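Long-range contacts in CrtC domain-containing protein (Fusarium vanettenii 77-13-4, PDB 7A0Q), which probably acts as a kievitone hydratase, adding water to kievitone, a defence isoflavonoid of the plant host: residues 56-64 against 74-82; 165-173 against 208-219. All blocks are in the same frame, centred on the assembly; numbering follows the deposited sequence.

Interaction 1: residues 56-64 against 74-82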
loop_
_atom_site.group_PDB
_atom_site.type_symbol
_atom_site.label_atom_id
_atom_site.label_comp_id
_atom_site.label_asym_id
_atom_site.label_seq_id
_atom_site.Cartn_x
_atom_site.Cartn_y
_atom_site.Cartn_z
ATOM N N GLY A 56 -3.284 0.482 17.302
ATOM C CA GLY A 56 -2.930 -0.851 16.858
ATOM C C GLY A 56 -3.003 -0.980 15.347
ATOM O O GLY A 56 -3.280 -0.020 14.625
ATOM N N GLY A 57 -2.744 -2.191 14.864
ATOM C CA GLY A 57 -2.980 -2.519 13.465
ATOM C C GLY A 57 -1.720 -2.407 12.608
ATOM O O GLY A 57 -0.663 -2.947 12.959
ATOM N N SER A 58 -1.848 -1.735 11.459
ATOM C CA SER A 58 -0.867 -1.785 10.390
ATOM C C SER A 58 -0.585 -0.377 9.874
ATOM O O SER A 58 -1.500 0.433 9.732
ATOM C CB SER A 58 -1.387 -2.698 9.263
ATOM O OG SER A 58 -0.633 -2.581 8.071
ATOM N N TRP A 59 0.695 -0.099 9.605
ATOM C CA TRP A 59 1.165 1.176 9.066
ATOM C C TRP A 59 2.026 0.844 7.850
ATOM O O TRP A 59 2.909 -0.010 7.946
ATOM C CB TRP A 59 1.973 1.963 10.115
ATOM C CG TRP A 59 1.223 2.372 11.370
ATOM C CD1 TRP A 59 0.680 3.592 11.631
ATOM C CD2 TRP A 59 0.974 1.567 12.545
ATOM N NE1 TRP A 59 0.102 3.602 12.884
ATOM C CE2 TRP A 59 0.265 2.367 13.457
ATOM C CE3 TRP A 59 1.266 0.241 12.894
ATOM C CZ2 TRP A 59 -0.150 1.894 14.709
ATOM C CZ3 TRP A 59 0.863 -0.229 14.142
ATOM C CH2 TRP A 59 0.160 0.598 15.033
ATOM N N TRP A 60 1.775 1.497 6.712
ATOM C CA TRP A 60 2.290 1.002 5.439
ATOM C C TRP A 60 2.538 2.157 4.479
ATOM O O TRP A 60 1.741 3.092 4.413
ATOM C CB TRP A 60 1.265 0.017 4.863
ATOM C CG TRP A 60 1.584 -0.750 3.635
ATOM C CD1 TRP A 60 1.928 -2.071 3.569
ATOM C CD2 TRP A 60 1.477 -0.296 2.275
ATOM N NE1 TRP A 60 2.072 -2.461 2.264
ATOM C CE2 TRP A 60 1.800 -1.393 1.445
ATOM C CE3 TRP A 60 1.146 0.928 1.683
ATOM C CZ2 TRP A 60 1.818 -1.303 0.053
ATOM C CZ3 TRP A 60 1.152 1.015 0.289
ATOM C CH2 TRP A 60 1.489 -0.094 -0.506
ATOM N N SER A 61 3.648 2.093 3.742
ATOM C CA SER A 61 3.923 3.119 2.745
ATOM C C SER A 61 4.570 2.508 1.515
ATOM O O SER A 61 5.405 1.601 1.614
ATOM C CB SER A 61 4.821 4.254 3.299
ATOM O OG SER A 61 6.123 3.818 3.682
ATOM N N SER A 62 4.155 2.999 0.350
ATOM C CA SER A 62 4.829 2.707 -0.914
ATOM C C SER A 62 5.214 4.024 -1.579
ATOM O O SER A 62 4.346 4.826 -1.936
ATOM C CB SER A 62 3.947 1.834 -1.809
ATOM O OG SER A 62 2.778 2.521 -2.234
ATOM N N SER A 63 6.517 4.264 -1.701
ATOM C CA SER A 63 7.019 5.506 -2.272
ATOM C C SER A 63 7.453 5.269 -3.707
ATOM O O SER A 63 8.251 4.366 -3.975
ATOM C CB SER A 63 8.191 6.055 -1.457
ATOM O OG SER A 63 7.790 6.370 -0.136
ATOM N N TYR A 64 6.897 6.065 -4.616
ATOM C CA TYR A 64 7.253 6.059 -6.027
ATOM C C TYR A 64 8.223 7.213 -6.236
ATOM O O TYR A 64 7.818 8.377 -6.194
ATOM C CB TYR A 64 5.999 6.216 -6.883
ATOM C CG TYR A 64 4.920 5.182 -6.611
ATOM C CD1 TYR A 64 3.988 5.362 -5.593
ATOM C CD2 TYR A 64 4.842 4.025 -7.383
ATOM C CE1 TYR A 64 2.997 4.408 -5.354
ATOM C CE2 TYR A 64 3.870 3.077 -7.162
ATOM C CZ TYR A 64 2.951 3.268 -6.149
ATOM O OH TYR A 64 2.000 2.301 -5.961
ATOM N N VAL A 74 10.779 2.044 -6.458
ATOM C CA VAL A 74 9.591 1.885 -5.622
ATOM C C VAL A 74 10.070 1.308 -4.297
ATOM O O VAL A 74 10.750 0.274 -4.272
ATOM C CB VAL A 74 8.528 0.995 -6.285
ATOM C CG1 VAL A 74 7.392 0.713 -5.312
ATOM C CG2 VAL A 74 7.986 1.669 -7.544
ATOM N N VAL A 75 9.749 1.987 -3.201
ATOM C CA VAL A 75 10.241 1.616 -1.878
ATOM C C VAL A 75 9.048 1.346 -0.973
ATOM O O VAL A 75 8.156 2.193 -0.844
ATOM C CB VAL A 75 11.137 2.713 -1.276
ATOM C CG1 VAL A 75 11.576 2.306 0.121
ATOM C CG2 VAL A 75 12.359 2.919 -2.162
ATOM N N LEU A 76 9.060 0.191 -0.322
ATOM C CA LEU A 76 7.977 -0.244 0.549
ATOM C C LEU A 76 8.444 -0.277 1.996
ATOM O O LEU A 76 9.566 -0.696 2.279
ATOM C CB LEU A 76 7.513 -1.638 0.153
ATOM C CG LEU A 76 6.436 -1.781 -0.909
ATOM C CD1 LEU A 76 6.619 -0.839 -2.098
ATOM C CD2 LEU A 76 6.468 -3.207 -1.365
ATOM N N ALA A 77 7.581 0.165 2.907
ATOM C CA ALA A 77 7.815 0.034 4.340
ATOM C C ALA A 77 6.513 -0.393 5.000
ATOM O O ALA A 77 5.450 0.139 4.667
ATOM C CB ALA A 77 8.293 1.344 4.965
ATOM N N HIS A 78 6.591 -1.335 5.943
ATOM C CA HIS A 78 5.372 -1.841 6.564
ATOM C C HIS A 78 5.657 -2.326 7.977
ATOM O O HIS A 78 6.546 -3.162 8.167
ATOM C CB HIS A 78 4.801 -2.984 5.727
ATOM C CG HIS A 78 3.592 -3.626 6.329
ATOM N ND1 HIS A 78 3.402 -4.990 6.329
ATOM C CD2 HIS A 78 2.514 -3.092 6.955
ATOM C CE1 HIS A 78 2.251 -5.270 6.919
ATOM N NE2 HIS A 78 1.698 -4.136 7.317
ATOM N N TYR A 79 4.895 -1.825 8.953
ATOM C CA TYR A 79 4.931 -2.327 10.325
ATOM C C TYR A 79 3.579 -2.928 10.673
ATOM O O TYR A 79 2.543 -2.302 10.441
ATOM C CB TYR A 79 5.264 -1.218 11.328
ATOM C CG TYR A 79 5.377 -1.693 12.767
ATOM C CD1 TYR A 79 4.248 -1.844 13.570
ATOM C CD2 TYR A 79 6.622 -1.973 13.323
ATOM C CE1 TYR A 79 4.357 -2.268 14.897
ATOM C CE2 TYR A 79 6.737 -2.397 14.644
ATOM C CZ TYR A 79 5.605 -2.548 15.418
ATOM O OH TYR A 79 5.734 -2.959 16.728
ATOM N N LEU A 80 3.591 -4.126 11.253
ATOM C CA LEU A 80 2.364 -4.792 11.673
ATOM C C LEU A 80 2.444 -5.116 13.158
ATOM O O LEU A 80 3.410 -5.744 13.611
ATOM C CB LEU A 80 2.128 -6.076 10.866
ATOM C CG LEU A 80 0.835 -6.809 11.245
ATOM C CD1 LEU A 80 -0.387 -6.011 10.820
ATOM C CD2 LEU A 80 0.785 -8.203 10.642
ATOM N N ASP A 81 1.433 -4.691 13.912
ATOM C CA ASP A 81 1.261 -5.151 15.282
ATOM C C ASP A 81 0.286 -6.321 15.297
ATOM O O ASP A 81 -0.777 -6.254 14.677
ATOM C CB ASP A 81 0.752 -4.046 16.202
ATOM C CG ASP A 81 0.549 -4.552 17.616
ATOM O OD1 ASP A 81 1.567 -4.854 18.274
ATOM O OD2 ASP A 81 -0.616 -4.693 18.049
ATOM N N ASN A 82 0.650 -7.383 16.011
ATOM C CA ASN A 82 -0.139 -8.607 16.085
ATOM C C ASN A 82 0.005 -9.165 17.493
ATOM O O ASN A 82 1.027 -8.920 18.144
ATOM C CB ASN A 82 0.342 -9.616 15.025
ATOM C CG ASN A 82 -0.323 -10.970 15.139
ATOM O OD1 ASN A 82 0.122 -11.832 15.898
ATOM N ND2 ASN A 82 -1.387 -11.168 14.376
HETATM O O HOH W 1 -2.923 -4.349 16.813
HETATM O O HOH W 2 7.709 3.953 1.457
#

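Interaction 2: residues 165-173 against 208-219. With NAG (2-acetamido-2-deoxy-beta-D-glucopyranose), chain C.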
loop_
_atom_site.group_PDB
_atom_site.type_symbol
_atom_site.label_atom_id
_atom_site.label_comp_id
_atom_site.label_asym_id
_atom_site.label_seq_id
_atom_site.Cartn_x
_atom_site.Cartn_y
_atom_site.Cartn_z
ATOM N N THR A 165 -14.585 2.452 6.543
ATOM C CA THR A 165 -14.696 1.155 7.205
ATOM C C THR A 165 -15.455 0.174 6.318
ATOM O O THR A 165 -16.308 0.564 5.520
ATOM C CB THR A 165 -15.386 1.296 8.579
ATOM O OG1 THR A 165 -15.412 0.031 9.257
ATOM C CG2 THR A 165 -16.815 1.845 8.430
ATOM N N PHE A 166 -15.123 -1.111 6.456
ATOM C CA PHE A 166 -15.858 -2.152 5.734
ATOM C C PHE A 166 -15.625 -3.493 6.432
ATOM O O PHE A 166 -14.777 -3.619 7.320
ATOM C CB PHE A 166 -15.469 -2.194 4.240
ATOM C CG PHE A 166 -14.026 -2.561 3.964
ATOM C CD1 PHE A 166 -13.040 -1.575 3.916
ATOM C CD2 PHE A 166 -13.658 -3.882 3.695
ATOM C CE1 PHE A 166 -11.717 -1.903 3.636
ATOM C CE2 PHE A 166 -12.343 -4.213 3.416
ATOM C CZ PHE A 166 -11.358 -3.216 3.383
ATOM N N GLN A 167 -16.420 -4.493 6.038
ATOM C CA GLN A 167 -16.324 -5.821 6.641
ATOM C C GLN A 167 -15.101 -6.571 6.110
ATOM O O GLN A 167 -14.898 -6.663 4.896
ATOM C CB GLN A 167 -17.601 -6.618 6.360
ATOM C CG GLN A 167 -17.686 -7.923 7.145
ATOM C CD GLN A 167 -18.281 -7.724 8.521
ATOM O OE1 GLN A 167 -18.496 -6.591 8.953
ATOM N NE2 GLN A 167 -18.576 -8.827 9.215
ATOM N N PHE A 168 -14.286 -7.110 7.023
ATOM C CA PHE A 168 -12.976 -7.680 6.676
ATOM C C PHE A 168 -12.736 -8.874 7.586
ATOM O O PHE A 168 -12.367 -8.707 8.753
ATOM C CB PHE A 168 -11.879 -6.633 6.841
ATOM C CG PHE A 168 -10.507 -7.075 6.386
ATOM C CD1 PHE A 168 -10.221 -7.228 5.047
ATOM C CD2 PHE A 168 -9.488 -7.284 7.311
ATOM C CE1 PHE A 168 -8.964 -7.605 4.616
ATOM C CE2 PHE A 168 -8.212 -7.655 6.890
ATOM C CZ PHE A 168 -7.954 -7.818 5.539
ATOM N N GLY A 169 -12.934 -10.072 7.050
ATOM C CA GLY A 169 -12.922 -11.252 7.887
ATOM C C GLY A 169 -14.209 -11.351 8.676
ATOM O O GLY A 169 -15.276 -10.965 8.186
ATOM N N GLU A 170 -14.119 -11.827 9.915
ATOM C CA GLU A 170 -15.317 -12.004 10.724
ATOM C C GLU A 170 -15.870 -10.694 11.270
ATOM O O GLU A 170 -17.016 -10.672 11.734
ATOM C CB GLU A 170 -15.033 -12.973 11.873
ATOM C CG GLU A 170 -16.283 -13.671 12.378
ATOM C CD GLU A 170 -16.018 -14.593 13.559
ATOM O OE1 GLU A 170 -14.967 -14.447 14.221
ATOM O OE2 GLU A 170 -16.875 -15.461 13.823
ATOM N N GLY A 171 -15.114 -9.602 11.191
ATOM C CA GLY A 171 -15.553 -8.332 11.742
ATOM C C GLY A 171 -15.179 -7.154 10.863
ATOM O O GLY A 171 -15.192 -7.262 9.633
ATOM N N LEU A 172 -14.835 -6.032 11.485
ATOM C CA LEU A 172 -14.647 -4.768 10.788
ATOM C C LEU A 172 -13.171 -4.442 10.597
ATOM O O LEU A 172 -12.316 -4.826 11.401
ATOM C CB LEU A 172 -15.326 -3.638 11.564
ATOM C CG LEU A 172 -16.820 -3.877 11.777
ATOM C CD1 LEU A 172 -17.350 -2.965 12.877
ATOM C CD2 LEU A 172 -17.556 -3.666 10.470
ATOM N N THR A 173 -12.875 -3.747 9.502
ATOM C CA THR A 173 -11.609 -3.047 9.370
ATOM C C THR A 173 -11.879 -1.569 9.140
ATOM O O THR A 173 -12.951 -1.164 8.684
ATOM C CB THR A 173 -10.735 -3.608 8.235
ATOM O OG1 THR A 173 -9.383 -3.135 8.401
ATOM C CG2 THR A 173 -11.246 -3.169 6.866
ATOM N N GLN A 208 -4.351 0.986 8.440
ATOM C CA GLN A 208 -5.426 0.006 8.568
ATOM C C GLN A 208 -5.392 -0.629 9.943
ATOM O O GLN A 208 -4.331 -1.040 10.413
ATOM C CB GLN A 208 -5.310 -1.082 7.494
ATOM C CG GLN A 208 -6.503 -2.043 7.495
ATOM C CD GLN A 208 -6.560 -2.903 6.255
ATOM O OE1 GLN A 208 -5.667 -2.850 5.404
ATOM N NE2 GLN A 208 -7.622 -3.706 6.138
ATOM N N TRP A 209 -6.563 -0.753 10.566
ATOM C CA TRP A 209 -6.641 -1.410 11.867
ATOM C C TRP A 209 -7.992 -2.112 11.952
ATOM O O TRP A 209 -8.917 -1.788 11.211
ATOM C CB TRP A 209 -6.399 -0.409 13.016
ATOM C CG TRP A 209 -7.423 0.693 13.221
ATOM C CD1 TRP A 209 -8.340 0.772 14.234
ATOM C CD2 TRP A 209 -7.618 1.867 12.416
ATOM N NE1 TRP A 209 -9.087 1.914 14.107
ATOM C CE2 TRP A 209 -8.676 2.602 12.998
ATOM C CE3 TRP A 209 -7.011 2.360 11.251
ATOM C CZ2 TRP A 209 -9.127 3.811 12.467
ATOM C CZ3 TRP A 209 -7.477 3.542 10.709
ATOM C CH2 TRP A 209 -8.528 4.258 11.322
ATOM N N GLY A 210 -8.104 -3.106 12.839
ATOM C CA GLY A 210 -9.284 -3.951 12.856
ATOM C C GLY A 210 -9.686 -4.356 14.259
ATOM O O GLY A 210 -9.020 -4.020 15.238
ATOM N N ASN A 211 -10.799 -5.100 14.340
ATOM C CA ASN A 211 -11.346 -5.534 15.622
ATOM C C ASN A 211 -11.432 -7.050 15.753
ATOM O O ASN A 211 -12.090 -7.544 16.680
ATOM C CB ASN A 211 -12.731 -4.907 15.854
ATOM C CG ASN A 211 -13.813 -5.497 14.947
ATOM O OD1 ASN A 211 -13.520 -6.215 13.987
ATOM N ND2 ASN A 211 -15.071 -5.186 15.251
ATOM N N THR A 212 -10.792 -7.807 14.863
ATOM C CA THR A 212 -10.904 -9.259 14.913
ATOM C C THR A 212 -9.595 -9.900 14.477
ATOM O O THR A 212 -8.905 -9.392 13.585
ATOM C CB THR A 212 -12.058 -9.771 14.037
ATOM O OG1 THR A 212 -12.142 -11.201 14.135
ATOM C CG2 THR A 212 -11.867 -9.378 12.569
ATOM N N ALA A 213 -9.254 -11.014 15.127
ATOM C CA ALA A 213 -8.143 -11.839 14.677
ATOM C C ALA A 213 -8.507 -12.687 13.467
ATOM O O ALA A 213 -7.609 -13.102 12.725
ATOM C CB ALA A 213 -7.663 -12.743 15.815
ATOM N N ALA A 214 -9.800 -12.945 13.245
ATOM C CA ALA A 214 -10.242 -13.794 12.139
ATOM C C ALA A 214 -10.350 -12.936 10.883
ATOM O O ALA A 214 -11.425 -12.489 10.482
ATOM C CB ALA A 214 -11.563 -14.476 12.467
ATOM N N ILE A 215 -9.204 -12.711 10.251
ATOM C CA ILE A 215 -9.145 -11.948 9.008
ATOM C C ILE A 215 -9.302 -12.925 7.848
ATOM O O ILE A 215 -9.319 -14.142 8.084
ATOM C CB ILE A 215 -7.840 -11.139 8.922
ATOM C CG1 ILE A 215 -6.615 -12.061 8.976
ATOM C CG2 ILE A 215 -7.803 -10.095 10.015
ATOM C CD1 ILE A 215 -5.310 -11.319 8.772
ATOM N N PRO A 216 -9.450 -12.463 6.600
ATOM C CA PRO A 216 -9.612 -13.409 5.487
ATOM C C PRO A 216 -8.422 -14.349 5.363
ATOM O O PRO A 216 -7.302 -14.031 5.773
ATOM C CB PRO A 216 -9.733 -12.496 4.258
ATOM C CG PRO A 216 -10.292 -11.211 4.811
ATOM C CD PRO A 216 -9.637 -11.064 6.158
ATOM N N SER A 217 -8.678 -15.524 4.784
ATOM C CA SER A 217 -7.604 -16.491 4.577
ATOM C C SER A 217 -6.527 -15.939 3.651
ATOM O O SER A 217 -5.338 -16.223 3.831
ATOM C CB SER A 217 -8.171 -17.797 4.011
ATOM O OG SER A 217 -8.732 -17.586 2.722
ATOM N N ASN A 218 -6.927 -15.161 2.649
ATOM C CA ASN A 218 -5.991 -14.584 1.695
ATOM C C ASN A 218 -6.734 -13.532 0.893
ATOM O O ASN A 218 -7.966 -13.545 0.814
ATOM C CB ASN A 218 -5.355 -15.640 0.773
ATOM C CG ASN A 218 -6.347 -16.366 -0.149
ATOM O OD1 ASN A 218 -7.230 -17.105 0.299
ATOM N ND2 ASN A 218 -6.173 -16.172 -1.452
ATOM N N TRP A 219 -5.974 -12.611 0.310
ATOM C CA TRP A 219 -6.588 -11.553 -0.476
ATOM C C TRP A 219 -5.622 -11.065 -1.540
ATOM O O TRP A 219 -4.419 -11.338 -1.500
ATOM C CB TRP A 219 -7.030 -10.368 0.404
ATOM C CG TRP A 219 -5.913 -9.674 1.166
ATOM C CD1 TRP A 219 -5.059 -8.715 0.690
ATOM C CD2 TRP A 219 -5.571 -9.865 2.545
ATOM N NE1 TRP A 219 -4.200 -8.311 1.686
ATOM C CE2 TRP A 219 -4.495 -8.995 2.834
ATOM C CE3 TRP A 219 -6.062 -10.693 3.559
ATOM C CZ2 TRP A 219 -3.910 -8.928 4.095
ATOM C CZ3 TRP A 219 -5.478 -10.626 4.816
ATOM C CH2 TRP A 219 -4.410 -9.750 5.069
HETATM C C1 NAG C . -6.980 -16.895 -2.397
HETATM C C2 NAG C . -7.075 -16.283 -3.783
HETATM C C3 NAG C . -7.713 -17.277 -4.757
HETATM C C4 NAG C . -7.034 -18.640 -4.708
HETATM C C5 NAG C . -6.863 -19.137 -3.279
HETATM C C6 NAG C . -5.957 -20.342 -3.194
HETATM C C7 NAG C . -7.360 -13.861 -4.097
HETATM C C8 NAG C . -8.334 -12.727 -4.077
HETATM N N2 NAG C . -7.853 -15.055 -3.767
HETATM O O3 NAG C . -7.626 -16.736 -6.071
HETATM O O4 NAG C . -7.874 -19.582 -5.368
HETATM O O5 NAG C . -6.252 -18.124 -2.465
HETATM O O6 NAG C . -4.676 -20.044 -3.734
HETATM O O7 NAG C . -6.176 -13.698 -4.376
#

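Interaction 1: residues 56-64 against 74-82
Trp59 and Tyr79 run alongside each other on one face of an antiparallel pair of strands. Trp59 CE3 comes within 3.7 Å of Tyr79 CD1, the two ring planes turned 61° apart. With CG beside its own backbone N (chi1 -62°), the indole leans over the partner strand until its rim meets Asp81 CB. Broad aromatics suit these positions, covering the sheet while their polar tips reach beyond it, Trp59 NE1 to Gln51 O and Tyr79 OH to Thr110. Their backbones form a hydrogen-bonded antiparallel pair, each N-H donating to the other's carbonyl. His78 lies on the other face, with Ser58 and Trp60. Its NE2 is 2.9 Å from Ser58 OG, a hydrogen bond in which either may be the donor, and ND1 bonds to Arg89 NE; gripped at both nitrogens, the imidazole cannot easily rotate. The Trp60 edge is directed at the His78 ring face, CD1 to CG 3.6 Å, in an offset edge-to-face pair. Further along, one water bridges Ser61 OG, Ser63 OG and Val75 O, while the hydroxyls also bond to Ser138 and Thr203 respectively. This is a regular antiparallel beta hairpin, one face packing on strand 145-152 and the other meeting strand 317-328, as fits the calycin-like N-terminal half of a CrtC-family protein.

Interaction 2: residues 165-173 against 208-219
Phe168 is clasped between Pro216 and Gln208. Pro216 CD sits over the centre of one ring face, a CH-pi contact 3.6 Å from the centroid, while Gln208 NE2 lies over the opposite face. The phenyl edge is directed at the face of Trp219, with CZ 3.8 Å from Trp219 CZ3, making an edge-to-face pair with planes at 60°. Extended away from its backbone N (chi1 -175°), the Phe168 side chain reaches deep enough to touch all three, and Ile215 CG2 packs beside it. Flat and apolar, phenylalanine can use both faces and its rim at once. Trp219 NE1 is bound by Glu340.

Outside this core, Phe168 to Gly171 form a type II' turn. Gly169 suits its first corner, where phi is positive and a side chain would collide with Ala214 and Ile215; its CA instead lies 3.2 Å from Ala214 O. That same carbonyl accepts a nearly straight bond from Glu170 N at 2.8 Å. Ala214 centres an inverse gamma turn, and Thr212 OG1 accepts from Ala214 N in an ST turn, which shapes the loop presenting the carbonyl.

At the polar edge, Asn211 OD1 takes Leu172 N at 2.8 Å, the donor tilted 33° from the amide carbonyl plane. Gln208 NE2 gives an in-plane hydrogen bond to Thr173 OG1 at 2.9 Å. Asn218, glycosylated at ND2, stands off from the contact itself. Altogether, the tip of a beta hairpin is tucked against the connection between the two lipocalin-like halves characteristic of this family.

In the fold
Interactions 1 and 2 have centres about 17 Å apart, yet they meet directly because strands 58-66 and 202-210 are neighbours in the same sheet. Ser58 N lies 2.8 Å from Gln208 O, a probable hydrogen bond, and Gly56 O packs 3.5 Å from Trp209 CB. Along the sequence, interaction 1 is a local hairpin that ends before interaction 2 begins; the latter joins the N-terminal half to the start of the C-terminal barrel. The side chains of Trp60 and Gln208 each lie about 4 Å from a bound imidazole, probably from the crystallisation liquor; such molecules often mark pockets, but this alone does not prove one. The magnesium ion, about 3 Å from the Tyr79 side chain, is held by Thr86, Ser109 and Ser119.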